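Local coordinates for protein AgaA (Rhizobium radiobacter, PDB 6HLX) that binds the opine agropinic acid, probably as the periplasmic substrate-binding component of an ABC transporter that imports it into the bacterium, at residues I45-A50 with H65-K70; G74-S79 with D112-K117; V257-A262 with A299-H304. All blocks are in the same frame, centred on the assembly; numbering follows the deposited sequence.

Interaction 1: I45-A50 with H65-K70; sequences ISPELA and HLRQAK. With ZN (zinc ion), chain R.
Leu49 O is the best-held polar atom of this contact: two hydrogen bonds and one CA-H...O contact grip it. Arg67 N donates to Leu49 O over 2.9 Å, from above the carbonyl plane and nearly straight at 166°. Water 1 donates both to Leu49 O and to Arg67 O, so it doubles the direct bond with a bridge. Leu66 CA supplies the CA-H...O contact, 3.4 Å from Leu49 O. The Arg67 side chain continues the grip. Its CG is anti to the backbone N (chi1 -169°), and the chain bends at chi3 (-68°), which turns the guanidinium edge onto two more carbonyls. Arg67 NE lies 2.8 Å from Glu48 O, in the plane of both the carbonyl and the guanidinium. Arg67 NH2 reaches Pro47 O at 2.9 Å by a more bent bond, again from above the carbonyl plane. One residue thus holds three successive carbonyls and fixes the rotation of its own guanidinium. Beyond them, Leu49 CD2 packs on Ala69 CB at 3.9 Å. His65 NE2 binds zinc at 2.0 Å, and Glu54 is a second ligand. Ala50 and Leu66 form an antiparallel non-hydrogen-bonded pair of the beta hairpin 45-55/61-66. Strand 37-39 borders this hairpin in the sheet, and Tyr181 from a loop touches Leu49 and Arg67.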
loop_
_atom_site.group_PDB
_atom_site.type_symbol
_atom_site.label_atom_id
_atom_site.label_comp_id
_atom_site.label_asym_id
_atom_site.label_seq_id
_atom_site.Cartn_x
_atom_site.Cartn_y
_atom_site.Cartn_z
ATOM N N ILE A 45 -8.836 -12.323 7.788
ATOM C CA ILE A 45 -8.742 -12.859 6.432
ATOM C C ILE A 45 -10.081 -13.523 6.132
ATOM O O ILE A 45 -10.581 -14.305 6.937
ATOM C CB ILE A 45 -7.558 -13.844 6.267
ATOM C CG1 ILE A 45 -6.173 -13.102 6.287
ATOM C CG2 ILE A 45 -7.725 -14.717 5.008
ATOM C CD1 ILE A 45 -5.773 -12.359 5.016
ATOM N N SER A 46 -10.668 -13.171 4.989
ATOM C CA SER A 46 -11.959 -13.683 4.547
ATOM C C SER A 46 -11.773 -14.673 3.380
ATOM O O SER A 46 -11.057 -14.337 2.446
ATOM C CB SER A 46 -12.845 -12.515 4.106
ATOM O OG SER A 46 -14.075 -12.958 3.548
ATOM N N PRO A 47 -12.418 -15.867 3.407
ATOM C CA PRO A 47 -12.333 -16.777 2.251
ATOM C C PRO A 47 -13.205 -16.202 1.126
ATOM O O PRO A 47 -14.434 -16.033 1.268
ATOM C CB PRO A 47 -12.849 -18.110 2.814
ATOM C CG PRO A 47 -13.794 -17.728 3.903
ATOM C CD PRO A 47 -13.307 -16.407 4.465
ATOM N N GLU A 48 -12.553 -15.805 0.035
ATOM C CA GLU A 48 -13.240 -15.150 -1.090
ATOM C C GLU A 48 -13.402 -16.131 -2.236
ATOM O O GLU A 48 -14.310 -16.952 -2.167
ATOM C CB GLU A 48 -12.541 -13.821 -1.479
ATOM C CG GLU A 48 -12.684 -12.755 -0.387
ATOM C CD GLU A 48 -14.068 -12.164 -0.135
ATOM O OE1 GLU A 48 -14.916 -12.170 -1.060
ATOM O OE2 GLU A 48 -14.296 -11.660 0.989
ATOM N N LEU A 49 -12.515 -16.122 -3.256
ATOM C CA LEU A 49 -12.658 -17.147 -4.312
ATOM C C LEU A 49 -12.327 -18.568 -3.799
ATOM O O LEU A 49 -12.787 -19.570 -4.375
ATOM C CB LEU A 49 -11.854 -16.794 -5.541
ATOM C CG LEU A 49 -12.305 -15.512 -6.230
ATOM C CD1 LEU A 49 -11.363 -15.180 -7.391
ATOM C CD2 LEU A 49 -13.777 -15.628 -6.735
ATOM N N ALA A 50 -11.571 -18.648 -2.700
ATOM C CA ALA A 50 -11.354 -19.923 -2.013
ATOM C C ALA A 50 -12.443 -20.000 -0.934
ATOM O O ALA A 50 -12.507 -19.117 -0.078
ATOM C CB ALA A 50 -9.965 -19.966 -1.371
ATOM N N HIS A 65 -9.759 -24.680 -1.753
ATOM C CA HIS A 65 -10.968 -25.290 -2.303
ATOM C C HIS A 65 -11.827 -24.165 -2.819
ATOM O O HIS A 65 -12.282 -23.323 -2.043
ATOM C CB HIS A 65 -11.661 -26.141 -1.250
ATOM C CG HIS A 65 -10.885 -27.378 -0.953
ATOM N ND1 HIS A 65 -10.801 -28.412 -1.871
ATOM C CD2 HIS A 65 -10.161 -27.707 0.142
ATOM C CE1 HIS A 65 -10.066 -29.349 -1.289
ATOM N NE2 HIS A 65 -9.666 -28.968 -0.082
ATOM N N LEU A 66 -11.955 -24.068 -4.141
ATOM C CA LEU A 66 -12.629 -22.934 -4.762
ATOM C C LEU A 66 -14.138 -22.928 -4.595
ATOM O O LEU A 66 -14.800 -23.953 -4.741
ATOM C CB LEU A 66 -12.260 -22.786 -6.256
ATOM C CG LEU A 66 -10.773 -22.690 -6.604
ATOM C CD1 LEU A 66 -10.603 -22.483 -8.103
ATOM C CD2 LEU A 66 -10.061 -21.566 -5.799
ATOM N N ARG A 67 -14.661 -21.737 -4.312
ATOM C CA ARG A 67 -16.085 -21.453 -4.186
ATOM C C ARG A 67 -16.692 -21.519 -5.594
ATOM O O ARG A 67 -15.984 -21.294 -6.585
ATOM C CB ARG A 67 -16.206 -20.000 -3.654
ATOM C CG ARG A 67 -17.578 -19.590 -3.198
ATOM C CD ARG A 67 -17.558 -18.157 -2.693
ATOM N NE ARG A 67 -16.799 -17.973 -1.454
ATOM C CZ ARG A 67 -17.247 -18.283 -0.239
ATOM N NH1 ARG A 67 -18.449 -18.830 -0.085
ATOM N NH2 ARG A 67 -16.497 -18.044 0.832
ATOM N N GLN A 68 -17.992 -21.802 -5.692
ATOM C CA GLN A 68 -18.680 -21.724 -6.980
ATOM C C GLN A 68 -18.813 -20.215 -7.271
ATOM O O GLN A 68 -19.429 -19.484 -6.498
ATOM C CB GLN A 68 -20.077 -22.389 -6.919
ATOM C CG GLN A 68 -20.918 -22.145 -8.171
ATOM C CD GLN A 68 -20.269 -22.571 -9.470
ATOM O OE1 GLN A 68 -19.705 -23.670 -9.585
ATOM N NE2 GLN A 68 -20.351 -21.698 -10.487
ATOM N N ALA A 69 -18.155 -19.744 -8.320
ATOM C CA ALA A 69 -18.125 -18.313 -8.620
ATOM C C ALA A 69 -17.933 -18.092 -10.106
ATOM O O ALA A 69 -17.390 -18.953 -10.797
ATOM C CB ALA A 69 -16.964 -17.652 -7.846
ATOM N N LYS A 70 -18.389 -16.924 -10.606
ATOM C CA LYS A 70 -18.226 -16.582 -12.008
ATOM C C LYS A 70 -17.459 -15.280 -12.194
ATOM O O LYS A 70 -17.492 -14.394 -11.330
ATOM C CB LYS A 70 -19.607 -16.437 -12.682
ATOM C CG LYS A 70 -20.285 -17.790 -12.930
ATOM C CD LYS A 70 -21.505 -17.608 -13.818
ATOM C CE LYS A 70 -22.067 -18.923 -14.311
ATOM N NZ LYS A 70 -22.811 -19.637 -13.245
HETATM ZN ZN ZN R . -8.566 -30.079 1.244
HETATM O O HOH W 1 -13.920 -19.437 -7.015
#

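Interaction 2: G74-S79 with D112-K117; sequences GTTVTS and DEKTVK
Ser79, the first residue of helix 79-90, points its side chain into the turn that opens segment 112-117. Its CB sits tightly there, 3.2 Å from Thr115 O, and one methyl of Val116, CG2, lies 3.6 Å from Ser79 CB. At the tip, Ser79 OG donates to Asp112 O at 2.7 Å. OG stands between the backbone N and the carbonyl carbon (chi1 56°), the crowded position, and this puts the hydroxyl over the turn. Ser79 N donates to the next carbonyl, Glu113 O, at 2.8 Å. Both donors approach from above their carbonyl planes. The start of the helix is therefore held by its backbone and its side chain at once.

The receiving turn is closed by its own hydrogen bonds. Asp112 to Thr115 is a type I beta turn, in which Asp112 O also accepts from Thr115 N. Asp112 OD1 uses its anti lone pair for Lys114 N, which makes an Asx turn. Thr115 OG1 donates to Asp112 OD1 as well, at 2.7 Å and from above the carboxylate plane.

Lys114 bends at chi2 and chi4 and runs back along the loop. Its CE lies 3.8 Å from Val77 O. It crosses the Thr76 side chain at about a right angle, with Thr76 CG2 4.0 Å from Lys114 CE. Water 2 donates to Val77 O and accepts from Lys114 NZ, so it joins the two. Thr78 takes the N-cap position, and its backbone N bonds to Asp81 OD2 in the first turn of the helix. On the sheet side, Val116 pairs with Phe64 of strand 61-66. Its side chain packs on Ile108 of strand 105-110, while Ser79 touches Thr110 of that strand.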
loop_
_atom_site.group_PDB
_atom_site.type_symbol
_atom_site.label_atom_id
_atom_site.label_comp_id
_atom_site.label_asym_id
_atom_site.label_seq_id
_atom_site.Cartn_x
_atom_site.Cartn_y
_atom_site.Cartn_z
ATOM N N GLY A 74 -19.230 -14.172 -17.553
ATOM C CA GLY A 74 -20.080 -15.347 -17.373
ATOM C C GLY A 74 -19.357 -16.679 -17.253
ATOM O O GLY A 74 -20.007 -17.696 -16.975
ATOM N N THR A 75 -18.018 -16.691 -17.448
ATOM C CA THR A 75 -17.215 -17.917 -17.336
ATOM C C THR A 75 -17.027 -18.283 -15.862
ATOM O O THR A 75 -17.116 -17.411 -14.995
ATOM C CB THR A 75 -15.895 -17.833 -18.120
ATOM O OG1 THR A 75 -15.021 -16.842 -17.536
ATOM C CG2 THR A 75 -16.116 -17.605 -19.646
ATOM N N THR A 76 -16.805 -19.574 -15.576
ATOM C CA THR A 76 -16.652 -20.052 -14.200
ATOM C C THR A 76 -15.227 -19.866 -13.709
ATOM O O THR A 76 -14.279 -20.047 -14.475
ATOM C CB THR A 76 -17.091 -21.522 -14.121
ATOM O OG1 THR A 76 -18.462 -21.581 -14.508
ATOM C CG2 THR A 76 -16.951 -22.121 -12.713
ATOM N N VAL A 77 -15.078 -19.503 -12.440
ATOM C CA VAL A 77 -13.742 -19.354 -11.834
ATOM C C VAL A 77 -13.186 -20.755 -11.611
ATOM O O VAL A 77 -13.830 -21.573 -10.949
ATOM C CB VAL A 77 -13.778 -18.552 -10.511
ATOM C CG1 VAL A 77 -12.381 -18.495 -9.870
ATOM C CG2 VAL A 77 -14.316 -17.144 -10.742
ATOM N N THR A 78 -12.000 -21.045 -12.176
ATOM C CA THR A 78 -11.420 -22.387 -12.045
ATOM C C THR A 78 -9.973 -22.301 -11.573
ATOM O O THR A 78 -9.349 -21.222 -11.604
ATOM C CB THR A 78 -11.481 -23.158 -13.385
ATOM O OG1 THR A 78 -10.511 -22.618 -14.276
ATOM C CG2 THR A 78 -12.886 -23.156 -14.030
ATOM N N SER A 79 -9.412 -23.466 -11.219
ATOM C CA SER A 79 -8.031 -23.568 -10.769
ATOM C C SER A 79 -7.020 -23.141 -11.831
ATOM O O SER A 79 -5.970 -22.580 -11.475
ATOM C CB SER A 79 -7.733 -24.972 -10.266
ATOM O OG SER A 79 -8.023 -25.927 -11.264
ATOM N N ASP A 112 -8.021 -30.727 -9.835
ATOM C CA ASP A 112 -9.346 -30.610 -10.434
ATOM C C ASP A 112 -9.682 -29.145 -10.651
ATOM O O ASP A 112 -8.934 -28.264 -10.203
ATOM C CB ASP A 112 -10.436 -31.405 -9.676
ATOM C CG ASP A 112 -10.721 -30.960 -8.265
ATOM O OD1 ASP A 112 -10.801 -29.740 -8.033
ATOM O OD2 ASP A 112 -10.923 -31.837 -7.398
ATOM N N GLU A 113 -10.791 -28.872 -11.345
ATOM C CA GLU A 113 -11.192 -27.494 -11.658
ATOM C C GLU A 113 -11.435 -26.621 -10.424
ATOM O O GLU A 113 -11.394 -25.390 -10.540
ATOM C CB GLU A 113 -12.455 -27.488 -12.546
ATOM C CG GLU A 113 -12.174 -27.816 -14.000
ATOM C CD GLU A 113 -13.158 -27.245 -15.007
ATOM O OE1 GLU A 113 -14.321 -26.962 -14.631
ATOM O OE2 GLU A 113 -12.760 -27.077 -16.183
ATOM N N LYS A 114 -11.722 -27.247 -9.255
ATOM C CA LYS A 114 -12.035 -26.489 -8.043
ATOM C C LYS A 114 -10.993 -26.598 -6.940
ATOM O O LYS A 114 -11.280 -26.226 -5.796
ATOM C CB LYS A 114 -13.426 -26.886 -7.512
ATOM C CG LYS A 114 -14.591 -26.569 -8.477
ATOM C CD LYS A 114 -14.536 -25.146 -9.050
ATOM C CE LYS A 114 -15.529 -24.921 -10.169
ATOM N NZ LYS A 114 -16.882 -24.644 -9.633
ATOM N N THR A 115 -9.773 -27.024 -7.277
ATOM C CA THR A 115 -8.717 -27.154 -6.274
ATOM C C THR A 115 -7.393 -26.637 -6.801
ATOM O O THR A 115 -6.991 -27.009 -7.901
ATOM C CB THR A 115 -8.557 -28.634 -5.842
ATOM O OG1 THR A 115 -9.838 -29.206 -5.536
ATOM C CG2 THR A 115 -7.586 -28.816 -4.668
ATOM N N VAL A 116 -6.725 -25.799 -6.002
ATOM C CA VAL A 116 -5.389 -25.264 -6.284
ATOM C C VAL A 116 -4.507 -25.653 -5.105
ATOM O O VAL A 116 -4.877 -25.406 -3.962
ATOM C CB VAL A 116 -5.366 -23.721 -6.430
ATOM C CG1 VAL A 116 -3.960 -23.220 -6.796
ATOM C CG2 VAL A 116 -6.381 -23.251 -7.434
ATOM N N LYS A 117 -3.320 -26.190 -5.383
ATOM C CA LYS A 117 -2.382 -26.522 -4.319
ATOM C C LYS A 117 -1.064 -25.816 -4.590
ATOM O O LYS A 117 -0.516 -25.962 -5.684
ATOM C CB LYS A 117 -2.134 -28.031 -4.279
ATOM C CG LYS A 117 -3.362 -28.878 -3.982
ATOM C CD LYS A 117 -2.949 -30.318 -3.632
ATOM C CE LYS A 117 -2.704 -31.215 -4.825
ATOM N NZ LYS A 117 -2.424 -32.615 -4.410
HETATM O O HOH W 2 -16.075 -21.765 -9.304
#

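Interaction 3: V257-A262 with A299-H304; sequences VRQAIA and ANYFSH. With ZN (zinc ion), chain P.
Three side-chain rotations bring the groups together. Phe302 has CG anti to the carbonyl carbon (chi1 -65°), whereas Tyr301 has CG anti to the backbone N (chi1 -179°), so both rings come to lie beside helix 255-264. Gln259 bends at chi2 (-146°) and brings its amide up to the Tyr301 hydroxyl.

Ala262 CB sits over one face of the Phe302 ring, 3.5 Å from its centroid, in a CH-pi contact. Tyr301 CD1 lies over the centre of the opposite face of Phe302, 3.5 Å above the plane. The phenyl ring is thus clamped between a helix methyl and the ring before it in the chain. Gln259 CG meets the Phe302 ring at its edge, 3.9 Å from Phe302 CE1, and the amide stands nearly perpendicular to the ring.

Gln259 NE2 donates to Tyr301 OH at 3.1 Å. The hydroxyl oxygen lies close to the amide plane, and NE2 comes in at the edge of the tyrosine ring, near its plane. Water 3 donates to Gln259 OE1 at 2.8 Å, so both ends of the amide have a partner. Gln259 NE2 also makes a weak hydrogen bond with Glu442 O. Tyr263 meets Phe302 edge-to-face.

The same loop runs on to His304, whose CB points away from the helix and whose NE2 binds a zinc ion at 2.0 Å, as does water 4. Glu345 touches His304, and the two have been seen sharing a zinc site in this protein. A CH-pi contact of a helix alanine on Phe302 fastens the loop before helix 306-315 to helix 255-264.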
loop_
_atom_site.group_PDB
_atom_site.type_symbol
_atom_site.label_atom_id
_atom_site.label_comp_id
_atom_site.label_asym_id
_atom_site.label_seq_id
_atom_site.Cartn_x
_atom_site.Cartn_y
_atom_site.Cartn_z
ATOM N N VAL A 257 25.260 7.977 6.953
ATOM C CA VAL A 257 24.588 9.061 6.210
ATOM C C VAL A 257 23.069 8.961 6.436
ATOM O O VAL A 257 22.398 9.981 6.668
ATOM C CB VAL A 257 24.956 9.083 4.695
ATOM C CG1 VAL A 257 24.045 10.020 3.888
ATOM C CG2 VAL A 257 26.431 9.451 4.489
ATOM N N ARG A 258 22.527 7.734 6.358
ATOM C CA ARG A 258 21.090 7.534 6.546
ATOM C C ARG A 258 20.703 7.918 7.981
ATOM O O ARG A 258 19.731 8.648 8.166
ATOM C CB ARG A 258 20.686 6.093 6.184
ATOM C CG ARG A 258 21.111 5.732 4.745
ATOM C CD ARG A 258 20.525 4.406 4.296
ATOM N NE ARG A 258 21.079 3.265 5.029
ATOM C CZ ARG A 258 21.814 2.302 4.488
ATOM N NH1 ARG A 258 22.206 1.271 5.221
ATOM N NH2 ARG A 258 22.183 2.374 3.212
ATOM N N GLN A 259 21.535 7.528 8.976
ATOM C CA GLN A 259 21.327 7.910 10.382
ATOM C C GLN A 259 21.462 9.419 10.557
ATOM O O GLN A 259 20.658 9.996 11.289
ATOM C CB GLN A 259 22.298 7.185 11.337
ATOM C CG GLN A 259 22.015 5.688 11.493
ATOM C CD GLN A 259 22.318 5.175 12.894
ATOM O OE1 GLN A 259 22.703 5.915 13.789
ATOM N NE2 GLN A 259 22.108 3.902 13.131
ATOM N N ALA A 260 22.457 10.078 9.883
ATOM C CA ALA A 260 22.600 11.548 9.974
ATOM C C ALA A 260 21.280 12.234 9.592
ATOM O O ALA A 260 20.836 13.130 10.297
ATOM C CB ALA A 260 23.727 12.052 9.076
ATOM N N ILE A 261 20.635 11.771 8.511
ATOM C CA ILE A 261 19.338 12.293 8.058
ATOM C C ILE A 261 18.245 12.074 9.125
ATOM O O ILE A 261 17.484 12.999 9.399
ATOM C CB ILE A 261 18.988 11.724 6.680
ATOM C CG1 ILE A 261 19.953 12.335 5.635
ATOM C CG2 ILE A 261 17.527 12.028 6.327
ATOM C CD1 ILE A 261 19.936 11.668 4.292
ATOM N N ALA A 262 18.223 10.883 9.761
ATOM C CA ALA A 262 17.277 10.577 10.850
ATOM C C ALA A 262 17.487 11.537 12.052
ATOM O O ALA A 262 16.512 11.922 12.693
ATOM C CB ALA A 262 17.446 9.138 11.298
ATOM N N ALA A 299 11.915 2.894 21.182
ATOM C CA ALA A 299 11.102 3.889 20.473
ATOM C C ALA A 299 11.783 5.257 20.347
ATOM O O ALA A 299 11.307 6.106 19.579
ATOM C CB ALA A 299 9.730 4.024 21.145
ATOM N N ASN A 300 12.898 5.463 21.073
ATOM C CA ASN A 300 13.620 6.725 21.053
ATOM C C ASN A 300 15.080 6.528 20.690
ATOM O O ASN A 300 15.963 7.209 21.228
ATOM C CB ASN A 300 13.418 7.482 22.362
ATOM C CG ASN A 300 12.025 8.037 22.449
ATOM O OD1 ASN A 300 11.698 9.059 21.837
ATOM N ND2 ASN A 300 11.166 7.351 23.179
ATOM N N TYR A 301 15.328 5.627 19.712
ATOM C CA TYR A 301 16.687 5.378 19.230
ATOM C C TYR A 301 17.264 6.675 18.682
ATOM O O TYR A 301 18.400 7.047 19.027
ATOM C CB TYR A 301 16.676 4.276 18.162
ATOM C CG TYR A 301 18.049 3.939 17.632
ATOM C CD1 TYR A 301 18.574 4.604 16.529
ATOM C CD2 TYR A 301 18.814 2.928 18.213
ATOM C CE1 TYR A 301 19.836 4.289 16.027
ATOM C CE2 TYR A 301 20.059 2.577 17.696
ATOM C CZ TYR A 301 20.571 3.268 16.610
ATOM O OH TYR A 301 21.802 2.938 16.106
ATOM N N PHE A 302 16.470 7.383 17.853
ATOM C CA PHE A 302 16.896 8.671 17.315
ATOM C C PHE A 302 16.308 9.791 18.164
ATOM O O PHE A 302 15.435 9.557 19.003
ATOM C CB PHE A 302 16.442 8.825 15.843
ATOM C CG PHE A 302 17.088 7.845 14.898
ATOM C CD1 PHE A 302 18.439 7.955 14.572
ATOM C CD2 PHE A 302 16.349 6.811 14.332
ATOM C CE1 PHE A 302 19.049 7.026 13.726
ATOM C CE2 PHE A 302 16.952 5.897 13.467
ATOM C CZ PHE A 302 18.302 6.003 13.181
ATOM N N SER A 303 16.799 11.007 17.936
ATOM C CA SER A 303 16.316 12.242 18.527
ATOM C C SER A 303 16.659 13.323 17.530
ATOM O O SER A 303 17.367 13.040 16.561
ATOM C CB SER A 303 17.004 12.506 19.864
ATOM O OG SER A 303 18.409 12.594 19.699
ATOM N N HIS A 304 16.168 14.552 17.734
ATOM C CA HIS A 304 16.556 15.635 16.845
ATOM C C HIS A 304 17.849 16.229 17.391
ATOM O O HIS A 304 17.863 16.775 18.499
ATOM C CB HIS A 304 15.478 16.709 16.698
ATOM C CG HIS A 304 15.887 17.803 15.768
ATOM N ND1 HIS A 304 16.377 17.533 14.500
ATOM C CD2 HIS A 304 15.886 19.142 15.957
ATOM C CE1 HIS A 304 16.648 18.711 13.962
ATOM N NE2 HIS A 304 16.365 19.705 14.798
HETATM ZN ZN ZN P . 16.752 21.523 13.970
HETATM O O HOH W 3 22.957 6.168 16.524
HETATM O O HOH W 4 16.820 21.371 12.047
#

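In the fold
From the N terminus, interaction 1 closes first, as the hairpin of strands 45-55 and 61-66. Interaction 2 then closes the longer loop from 74-79 to 112-117, which carries helix 79-90 and strand 105-110. Interaction 3 comes much later and joins helix 255-264 to the loop before helix 306-315. The three follow in series; none nests or crosses. Interactions 1 and 2 both reach the same antiparallel sheet, in which strands 61-66 and 115-120 are neighbours, and touch directly: Leu66 N probably bonds to Lys114 O, and Ala69 O to Val77 N. Interaction 3 lies on the opposite side of the chain's centre, its own centre about 45 Å from that of interaction 1.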